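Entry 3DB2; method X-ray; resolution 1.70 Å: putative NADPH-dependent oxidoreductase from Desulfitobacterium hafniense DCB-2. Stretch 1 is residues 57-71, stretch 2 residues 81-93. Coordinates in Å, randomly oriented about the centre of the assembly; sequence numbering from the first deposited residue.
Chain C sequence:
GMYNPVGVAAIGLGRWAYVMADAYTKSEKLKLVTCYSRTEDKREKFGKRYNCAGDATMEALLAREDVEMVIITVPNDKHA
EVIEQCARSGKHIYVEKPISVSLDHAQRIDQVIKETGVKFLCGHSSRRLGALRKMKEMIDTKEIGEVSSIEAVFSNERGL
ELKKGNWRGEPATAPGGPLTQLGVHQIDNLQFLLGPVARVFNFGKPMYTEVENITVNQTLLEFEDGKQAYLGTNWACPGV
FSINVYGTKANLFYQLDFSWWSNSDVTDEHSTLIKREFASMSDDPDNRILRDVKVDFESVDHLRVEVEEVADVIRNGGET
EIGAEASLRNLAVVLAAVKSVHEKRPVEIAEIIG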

# COMPACT_ATOMS: atom_id res chain seq x y z
N THR C 57 35.94 9.82 -30.29
CA THR C 57 35.10 11.01 -30.22
C THR C 57 33.67 10.69 -30.65
O THR C 57 33.43 9.74 -31.40
CB THR C 57 35.71 12.10 -31.11
OG1 THR C 57 36.04 11.54 -32.38
CG2 THR C 57 37.06 12.56 -30.56
N MSE C 58 32.72 11.48 -30.18
CA MSE C 58 31.32 11.22 -30.55
C MSE C 58 31.16 11.40 -32.06
O MSE C 58 30.37 10.71 -32.69
CB MSE C 58 30.42 12.22 -29.80
CG MSE C 58 29.98 11.71 -28.43
SE MSE C 58 28.99 10.03 -28.55
CE MSE C 58 27.30 10.84 -29.11
N GLU C 59 31.90 12.36 -32.60
CA GLU C 59 31.81 12.68 -34.03
C GLU C 59 32.19 11.47 -34.85
O GLU C 59 31.66 11.10 -35.89
CB GLU C 59 32.71 13.90 -34.27
CG GLU C 59 32.25 15.19 -33.64
CD GLU C 59 32.36 15.31 -32.14
OE1 GLU C 59 33.32 14.80 -31.51
OE2 GLU C 59 31.46 15.95 -31.54
N ALA C 60 33.17 10.73 -34.36
CA ALA C 60 33.77 9.59 -35.05
C ALA C 60 32.73 8.47 -35.08
O ALA C 60 32.54 7.73 -36.04
CB ALA C 60 35.05 9.18 -34.35
N LEU C 61 32.02 8.36 -33.95
CA LEU C 61 30.94 7.35 -33.86
C LEU C 61 29.83 7.73 -34.82
O LEU C 61 29.32 6.92 -35.60
CB LEU C 61 30.48 7.26 -32.41
CG LEU C 61 29.44 6.22 -31.99
CD1 LEU C 61 29.72 5.83 -30.55
CD2 LEU C 61 28.06 6.81 -32.19
N LEU C 62 29.42 9.00 -34.79
CA LEU C 62 28.25 9.39 -35.57
C LEU C 62 28.53 9.36 -37.06
O LEU C 62 27.59 9.24 -37.86
CB LEU C 62 27.80 10.75 -35.06
CG LEU C 62 27.23 10.74 -33.63
CD1 LEU C 62 27.03 12.14 -33.09
CD2 LEU C 62 25.91 9.96 -33.59
N ALA C 63 29.80 9.42 -37.43
CA ALA C 63 30.20 9.36 -38.84
C ALA C 63 30.05 7.97 -39.43
O ALA C 63 30.05 7.80 -40.65
CB ALA C 63 31.64 9.83 -39.03
N ARG C 64 29.90 6.94 -38.61
CA ARG C 64 29.64 5.61 -39.14
C ARG C 64 28.23 5.42 -39.68
O ARG C 64 27.24 5.60 -38.97
CB ARG C 64 29.87 4.60 -38.03
CG ARG C 64 31.18 4.78 -37.27
CD ARG C 64 31.38 3.57 -36.39
NE ARG C 64 32.73 3.44 -35.90
CZ ARG C 64 33.69 2.62 -36.26
NH1 ARG C 64 33.53 1.71 -37.20
NH2 ARG C 64 34.86 2.72 -35.62
N GLU C 65 28.11 5.06 -40.95
CA GLU C 65 26.84 4.97 -41.65
C GLU C 65 26.11 3.69 -41.27
O GLU C 65 24.90 3.59 -41.44
CB GLU C 65 27.10 5.10 -43.16
CG GLU C 65 27.92 6.34 -43.50
CD GLU C 65 27.47 7.06 -44.76
OE1 GLU C 65 26.50 6.61 -45.40
OE2 GLU C 65 28.11 8.09 -45.12
N ASP C 66 26.84 2.72 -40.72
CA ASP C 66 26.24 1.46 -40.30
C ASP C 66 25.80 1.58 -38.84
O ASP C 66 25.20 0.67 -38.28
CB ASP C 66 27.14 0.25 -40.54
CG ASP C 66 28.56 0.39 -40.05
OD1 ASP C 66 28.95 1.52 -39.71
OD2 ASP C 66 29.27 -0.65 -40.02
N VAL C 67 26.05 2.72 -38.21
CA VAL C 67 25.38 2.94 -36.91
C VAL C 67 24.00 3.55 -37.18
O VAL C 67 23.95 4.71 -37.59
CB VAL C 67 26.20 3.81 -35.95
CG1 VAL C 67 25.35 4.31 -34.79
CG2 VAL C 67 27.36 2.98 -35.43
N GLU C 68 22.95 2.75 -36.98
CA GLU C 68 21.60 3.21 -37.25
C GLU C 68 20.91 3.69 -35.97
O GLU C 68 20.03 4.56 -36.04
CB GLU C 68 20.76 2.12 -37.93
CG GLU C 68 21.44 1.48 -39.13
CD GLU C 68 20.56 0.45 -39.80
OE1 GLU C 68 19.50 0.86 -40.33
OE2 GLU C 68 20.93 -0.75 -39.81
N MSE C 69 21.29 3.08 -34.86
CA MSE C 69 20.64 3.34 -33.57
C MSE C 69 21.73 3.44 -32.50
O MSE C 69 22.70 2.67 -32.49
CB MSE C 69 19.78 2.14 -33.15
CG MSE C 69 19.06 2.36 -31.81
SE MSE C 69 18.54 0.69 -30.93
CE MSE C 69 18.08 -0.37 -32.46
N VAL C 70 21.56 4.37 -31.57
CA VAL C 70 22.42 4.44 -30.40
C VAL C 70 21.67 3.94 -29.16
O VAL C 70 20.47 4.12 -29.00
CB VAL C 70 22.96 5.84 -30.13
CG1 VAL C 70 23.86 6.31 -31.28
CG2 VAL C 70 21.83 6.85 -29.95
N ILE C 71 22.44 3.33 -28.26
CA ILE C 71 21.95 2.78 -26.99
C ILE C 71 22.62 3.56 -25.88
O ILE C 71 23.80 3.34 -25.56
CB ILE C 71 22.21 1.28 -26.98
CG1 ILE C 71 21.44 0.55 -28.11
CG2 ILE C 71 21.90 0.66 -25.61
CD1 ILE C 71 21.83 -0.87 -28.32
N GLU C 81 21.59 16.24 -23.83
CA GLU C 81 22.57 16.67 -24.83
C GLU C 81 23.05 15.49 -25.66
O GLU C 81 23.41 15.60 -26.84
CB GLU C 81 23.75 17.37 -24.13
CG GLU C 81 24.49 16.48 -23.18
CD GLU C 81 25.57 17.21 -22.40
OE1 GLU C 81 25.26 17.65 -21.27
OE2 GLU C 81 26.70 17.33 -22.92
N VAL C 82 23.11 14.28 -25.08
CA VAL C 82 23.59 13.17 -25.90
C VAL C 82 22.56 12.79 -26.95
O VAL C 82 22.88 12.59 -28.13
CB VAL C 82 23.96 11.97 -25.03
CG1 VAL C 82 24.32 10.79 -25.90
CG2 VAL C 82 25.11 12.32 -24.09
N ILE C 83 21.30 12.71 -26.54
CA ILE C 83 20.21 12.48 -27.50
C ILE C 83 20.19 13.57 -28.56
O ILE C 83 20.03 13.31 -29.76
CB ILE C 83 18.84 12.38 -26.78
CG1 ILE C 83 18.74 11.19 -25.84
CG2 ILE C 83 17.71 12.36 -27.79
CD1 ILE C 83 17.63 11.31 -24.77
N GLU C 84 20.37 14.82 -28.18
CA GLU C 84 20.30 15.88 -29.20
C GLU C 84 21.42 15.69 -30.23
O GLU C 84 21.14 15.76 -31.42
CB GLU C 84 20.39 17.24 -28.54
CG GLU C 84 19.15 17.77 -27.84
CD GLU C 84 19.39 18.98 -26.96
OE1 GLU C 84 20.53 19.19 -26.50
OE2 GLU C 84 18.43 19.75 -26.71
N GLN C 85 22.65 15.44 -29.77
CA GLN C 85 23.74 15.22 -30.71
C GLN C 85 23.50 14.02 -31.59
O GLN C 85 23.71 14.05 -32.82
CB GLN C 85 25.07 15.09 -29.96
CG GLN C 85 26.26 15.28 -30.91
CD GLN C 85 27.61 15.03 -30.31
OE1 GLN C 85 27.78 14.71 -29.14
NE2 GLN C 85 28.65 15.17 -31.13
N CYS C 86 23.00 12.91 -31.04
CA CYS C 86 22.80 11.73 -31.89
C CYS C 86 21.62 11.90 -32.84
O CYS C 86 21.69 11.58 -34.01
CB CYS C 86 22.59 10.48 -31.03
SG CYS C 86 23.99 10.10 -29.99
N ALA C 87 20.50 12.42 -32.34
CA ALA C 87 19.33 12.59 -33.20
C ALA C 87 19.62 13.57 -34.32
O ALA C 87 19.13 13.40 -35.45
CB ALA C 87 18.14 13.03 -32.35
N ARG C 88 20.40 14.62 -34.05
CA ARG C 88 20.68 15.56 -35.14
C ARG C 88 21.61 14.97 -36.19
O ARG C 88 21.67 15.53 -37.29
CB ARG C 88 21.25 16.86 -34.57
CG ARG C 88 20.39 17.49 -33.50
CD ARG C 88 21.03 18.72 -32.89
NE ARG C 88 19.95 19.54 -32.32
CZ ARG C 88 20.01 20.35 -31.28
NH1 ARG C 88 21.15 20.51 -30.62
NH2 ARG C 88 18.91 21.01 -30.91
N SER C 89 22.31 13.88 -35.88
CA SER C 89 23.05 13.15 -36.90
C SER C 89 22.24 12.01 -37.50
O SER C 89 22.76 11.15 -38.23
CB SER C 89 24.35 12.53 -36.36
OG SER C 89 25.36 13.53 -36.33
N GLY C 90 20.94 11.98 -37.23
CA GLY C 90 20.04 11.04 -37.88
C GLY C 90 20.00 9.68 -37.21
O GLY C 90 19.40 8.75 -37.75
N LYS C 91 20.61 9.53 -36.04
CA LYS C 91 20.53 8.22 -35.38
C LYS C 91 19.24 8.06 -34.56
O LYS C 91 18.86 8.97 -33.86
CB LYS C 91 21.73 8.00 -34.47
CG LYS C 91 23.10 8.32 -35.09
CD LYS C 91 23.30 7.68 -36.46
CE LYS C 91 24.78 7.76 -36.84
NZ LYS C 91 24.97 7.09 -38.16
N HIS C 92 18.63 6.90 -34.72
CA HIS C 92 17.50 6.45 -33.90
C HIS C 92 17.98 6.23 -32.47
O HIS C 92 19.14 5.92 -32.20
CB HIS C 92 16.87 5.23 -34.55
CG HIS C 92 16.49 5.49 -35.98
ND1 HIS C 92 16.92 4.74 -37.05
CD2 HIS C 92 15.77 6.46 -36.56
CE1 HIS C 92 16.44 5.22 -38.19
NE2 HIS C 92 15.71 6.29 -37.92
N ILE C 93 17.08 6.41 -31.48
CA ILE C 93 17.50 6.57 -30.11
C ILE C 93 16.88 5.50 -29.20
O ILE C 93 15.66 5.38 -29.15
CB ILE C 93 17.07 7.94 -29.55
CG1 ILE C 93 17.57 9.17 -30.32
CG2 ILE C 93 17.44 8.02 -28.08
CD1 ILE C 93 19.08 9.36 -30.25
O HOH W 1 19.98 6.12 -38.35

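Each stretch runs from helix through a loop into a strand, and the two are joined at both ends of that pattern: strand beside strand through backbone hydrogen bonds, helix beside helix through side chains, with one lysine tying down the loop between. About 686 Å² of surface, both sides summed, is buried in the process.

The backbone pairing is parallel, Met 69 opposite His 92 and Val 70 opposite Ile 93. His 92 serves both ways: its N donates to Glu 68 O at 3.0 Å, and its O accepts from Val 70 N at 2.9 Å. The same carbonyl takes a CA-H...O contact, Met 69 CA to His 92 O at 3.3 Å. These bonds need no particular side chain, so the sequence here is free to answer to the two faces of the sheet. Val 70 and Ile 93 share one face, beta-branched residues well suited to a strand, while Met 69 and His 92 share the other. Where the pairing starts, a water donates to both Glu 68 O and Gly 90 O, 2.8 Å from each, and so links the two stretches just ahead of the strands.

Lys 91 supplies the polar lock and has the largest covered area of any residue here, 112 Å². Its CA-to-CB bond points toward the other stretch; chi1 and chi2 are both m, then chi3 and chi4 are t, so the chain bends early and extends to its tip. There NZ donates to Arg 64 O at 2.8 Å and to Val 67 O at 2.7 Å, the carbonyls of the first and last residues of a type I turn. A buried ammonium suits this place because two backbone oxygens accept from it; no carboxylate of the other stretch is needed. The aliphatic part is used as well, with Lys 91 CG 3.6 Å from Leu 62 CD2.

The apolar contacts gather around Cys 86, a small residue that fits between larger neighbours. The selenomethionine Met 58, with all three chi angles m, brings CE to 3.5 Å from Cys 86 SG; Leu 62 CD2 lies 4.1 Å from that same SG; and Val 70 CG2 comes to 3.9 Å from Cys 86 CB. Val 70 CG2 also packs 3.7 Å from Ile 93 CD1, so this valine joins the sheet to the helix packing. The helix axes approach no closer than 10.8 Å and cross at -40°, a separation that leaves room for these side chains. Leu 62 starts sideways, but its end comes nearer the second helix.

At the more exposed margin, the CA-to-CB bond of Gln 85 points toward the other stretch, and chi1 and chi2 are both t. Its NE2 donates a weak hydrogen bond to Glu 59 OE2, 2.9 Å away with an angle of 127° at the hydrogen. Gly 90 follows the second helix with phi/psi of 85/9, where a CB would jam against the preceding carbonyl O; glycine permits the turn that leads into Lys 91.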